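Local coordinates for protein fusolin (Unidentified entomopoxvirus, PDB 4OW5) that probably binds chitin through a lytic polysaccharide monooxygenase-like domain, enhances the virulence of the virus and crystallizes in vivo into viral spindles, at residues V210-W215 with Y226-V231. Residues are numbered along the deposited sequence; the frame is centred on the assembly and turned at random.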
loop_
_atom_site.group_PDB
_atom_site.type_symbol
_atom_site.label_atom_id
_atom_site.label_comp_id
_atom_site.label_asym_id
_atom_site.label_seq_id
_atom_site.Cartn_x
_atom_site.Cartn_y
_atom_site.Cartn_z
ATOM N N VAL A 210 -11.774 -3.955 3.736
ATOM C CA VAL A 210 -13.196 -3.686 3.766
ATOM C C VAL A 210 -13.720 -3.998 5.151
ATOM O O VAL A 210 -13.332 -5.001 5.776
ATOM C CB VAL A 210 -13.977 -4.487 2.644
ATOM C CG1 VAL A 210 -15.493 -4.537 2.910
ATOM C CG2 VAL A 210 -13.699 -3.915 1.277
ATOM N N LEU A 211 -14.574 -3.103 5.639
ATOM C CA LEU A 211 -15.365 -3.283 6.852
ATOM C C LEU A 211 -16.784 -3.532 6.369
ATOM O O LEU A 211 -17.222 -2.853 5.439
ATOM C CB LEU A 211 -15.282 -2.070 7.798
ATOM C CG LEU A 211 -13.888 -1.846 8.401
ATOM C CD1 LEU A 211 -13.782 -0.563 9.137
ATOM C CD2 LEU A 211 -13.498 -2.977 9.309
ATOM N N TYR A 212 -17.414 -4.592 6.852
ATOM C CA TYR A 212 -18.774 -4.958 6.484
ATOM C C TYR A 212 -19.684 -4.773 7.698
ATOM O O TYR A 212 -19.386 -5.292 8.759
ATOM C CB TYR A 212 -18.818 -6.382 5.986
ATOM C CG TYR A 212 -20.054 -6.759 5.193
ATOM C CD1 TYR A 212 -20.462 -6.004 4.093
ATOM C CD2 TYR A 212 -20.818 -7.867 5.541
ATOM C CE1 TYR A 212 -21.568 -6.366 3.343
ATOM C CE2 TYR A 212 -21.892 -8.271 4.763
ATOM C CZ TYR A 212 -22.284 -7.505 3.683
ATOM O OH TYR A 212 -23.307 -7.956 2.903
ATOM N N VAL A 213 -20.728 -3.974 7.549
ATOM C CA VAL A 213 -21.655 -3.647 8.643
ATOM C C VAL A 213 -23.044 -4.140 8.284
ATOM O O VAL A 213 -23.592 -3.801 7.219
ATOM C CB VAL A 213 -21.690 -2.135 8.937
ATOM C CG1 VAL A 213 -22.701 -1.804 10.045
ATOM C CG2 VAL A 213 -20.317 -1.623 9.332
ATOM N N ARG A 214 -23.622 -4.879 9.226
ATOM C CA ARG A 214 -24.962 -5.403 9.176
ATOM C C ARG A 214 -25.788 -4.740 10.270
ATOM O O ARG A 214 -25.398 -4.807 11.431
ATOM C CB ARG A 214 -24.939 -6.907 9.403
ATOM C CG ARG A 214 -26.332 -7.519 9.343
ATOM C CD ARG A 214 -26.271 -8.963 9.732
ATOM N NE ARG A 214 -27.590 -9.587 9.729
ATOM C CZ ARG A 214 -27.935 -10.651 10.456
ATOM N NH1 ARG A 214 -27.054 -11.230 11.269
ATOM N NH2 ARG A 214 -29.156 -11.153 10.364
ATOM N N TRP A 215 -26.889 -4.098 9.917
ATOM C CA TRP A 215 -27.827 -3.483 10.866
ATOM C C TRP A 215 -29.105 -4.282 10.737
ATOM O O TRP A 215 -29.771 -4.226 9.701
ATOM C CB TRP A 215 -28.051 -1.992 10.604
ATOM C CG TRP A 215 -29.074 -1.379 11.525
ATOM C CD1 TRP A 215 -29.287 -1.671 12.842
ATOM C CD2 TRP A 215 -29.984 -0.322 11.201
ATOM N NE1 TRP A 215 -30.291 -0.884 13.345
ATOM C CE2 TRP A 215 -30.741 -0.049 12.361
ATOM C CE3 TRP A 215 -30.238 0.419 10.042
ATOM C CZ2 TRP A 215 -31.756 0.921 12.387
ATOM C CZ3 TRP A 215 -31.245 1.381 10.069
ATOM C CH2 TRP A 215 -31.997 1.616 11.226
ATOM N N TYR A 226 -27.057 -3.965 4.925
ATOM C CA TYR A 226 -25.697 -4.446 4.742
ATOM C C TYR A 226 -24.889 -3.436 3.934
ATOM O O TYR A 226 -25.271 -3.104 2.812
ATOM C CB TYR A 226 -25.708 -5.799 4.039
ATOM C CG TYR A 226 -26.515 -6.871 4.750
ATOM C CD1 TYR A 226 -25.891 -7.868 5.489
ATOM C CD2 TYR A 226 -27.902 -6.899 4.662
ATOM C CE1 TYR A 226 -26.630 -8.870 6.125
ATOM C CE2 TYR A 226 -28.653 -7.895 5.294
ATOM C CZ TYR A 226 -28.011 -8.862 6.051
ATOM O OH TYR A 226 -28.764 -9.755 6.762
ATOM N N ASN A 227 -23.781 -2.952 4.477
ATOM C CA ASN A 227 -22.920 -1.981 3.780
ATOM C C ASN A 227 -21.449 -2.329 3.876
ATOM O O ASN A 227 -20.961 -2.641 4.969
ATOM C CB ASN A 227 -23.059 -0.588 4.392
ATOM C CG ASN A 227 -24.320 0.204 4.209
ATOM O OD1 ASN A 227 -24.317 1.361 4.565
ATOM N ND2 ASN A 227 -25.356 -0.279 3.561
ATOM N N CYS A 228 -20.725 -2.150 2.752
ATOM C CA CYS A 228 -19.280 -2.235 2.655
ATOM C C CYS A 228 -18.694 -0.865 2.845
ATOM O O CYS A 228 -19.214 0.094 2.292
ATOM C CB CYS A 228 -18.857 -2.805 1.297
ATOM S SG CYS A 228 -19.306 -4.531 1.074
ATOM N N ALA A 229 -17.598 -0.767 3.592
ATOM C CA ALA A 229 -16.834 0.469 3.755
ATOM C C ALA A 229 -15.363 0.150 3.453
ATOM O O ALA A 229 -14.806 -0.780 4.028
ATOM C CB ALA A 229 -16.986 1.014 5.143
ATOM N N ASP A 230 -14.765 0.912 2.558
ATOM C CA ASP A 230 -13.364 0.762 2.140
ATOM C C ASP A 230 -12.463 1.613 3.042
ATOM O O ASP A 230 -12.741 2.787 3.291
ATOM C CB ASP A 230 -13.204 1.163 0.680
ATOM C CG ASP A 230 -14.105 0.348 -0.236
ATOM O OD1 ASP A 230 -13.874 -0.891 -0.353
ATOM O OD2 ASP A 230 -15.056 0.939 -0.828
ATOM N N VAL A 231 -11.407 1.030 3.531
ATOM C CA VAL A 231 -10.496 1.657 4.496
ATOM C C VAL A 231 -9.034 1.246 4.243
ATOM O O VAL A 231 -8.747 0.114 3.857
ATOM C CB VAL A 231 -10.898 1.259 5.966
ATOM C CG1 VAL A 231 -10.085 2.024 7.034
ATOM C CG2 VAL A 231 -12.391 1.404 6.238
#
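R214 and Y226 form a non-hydrogen-bonded antiparallel pair, and their side chains lie side by side, pointing the same way. The arginine chain, extended from CG to NE with CG anti to the backbone N (chi1 -179°), follows the tyrosine from ring to hydroxyl: CG of R214 lies 3.5 Å from CE1 of Y226, and NE of R214 gives OH of Y226 a weak, bent hydrogen bond of 3.2 Å. The guanidinium sits beyond the ring near OH, its plane 14° from that of the ring. On the same face the tip of Y212 slants across the root of Y226, with OH of Y212 3.4 Å from CB of Y226. Closer to its backbone, the Y212 ring meets a sulfur, CD1 lying 3.6 Å from SG of C228 in an oblique sulfur-aromatic contact. Farther along, D230 OD1 lies 3.4 Å from V210 CG2. Beneath lies a regular beta hairpin of strands 209-217 and 223-234, part of the beta-sandwich core of the LPMO-like domain. Its hydrogen-bonded pairs are L211 with A229, where each N donates to the other's O at 2.8 Å, and V213 with N227. On their face L211 CD1 packs on V231 CG2 at 3.8 Å within the hairpin, and the L211 side chain touches I134 and F136 of the second sheet. Farther out, C228 is disulfide-bonded to C93, Y212 OH hydrogen-bonded to L92 O, and salt bridges join R214 NH1 to E150 and D230 OD1 to R10. N227 OD1 accepts from I4 N and Q11 NE2, tying the hairpin to the strand after H1, a copper or zinc ligand of this protein although no metal is bound to this chain in the model.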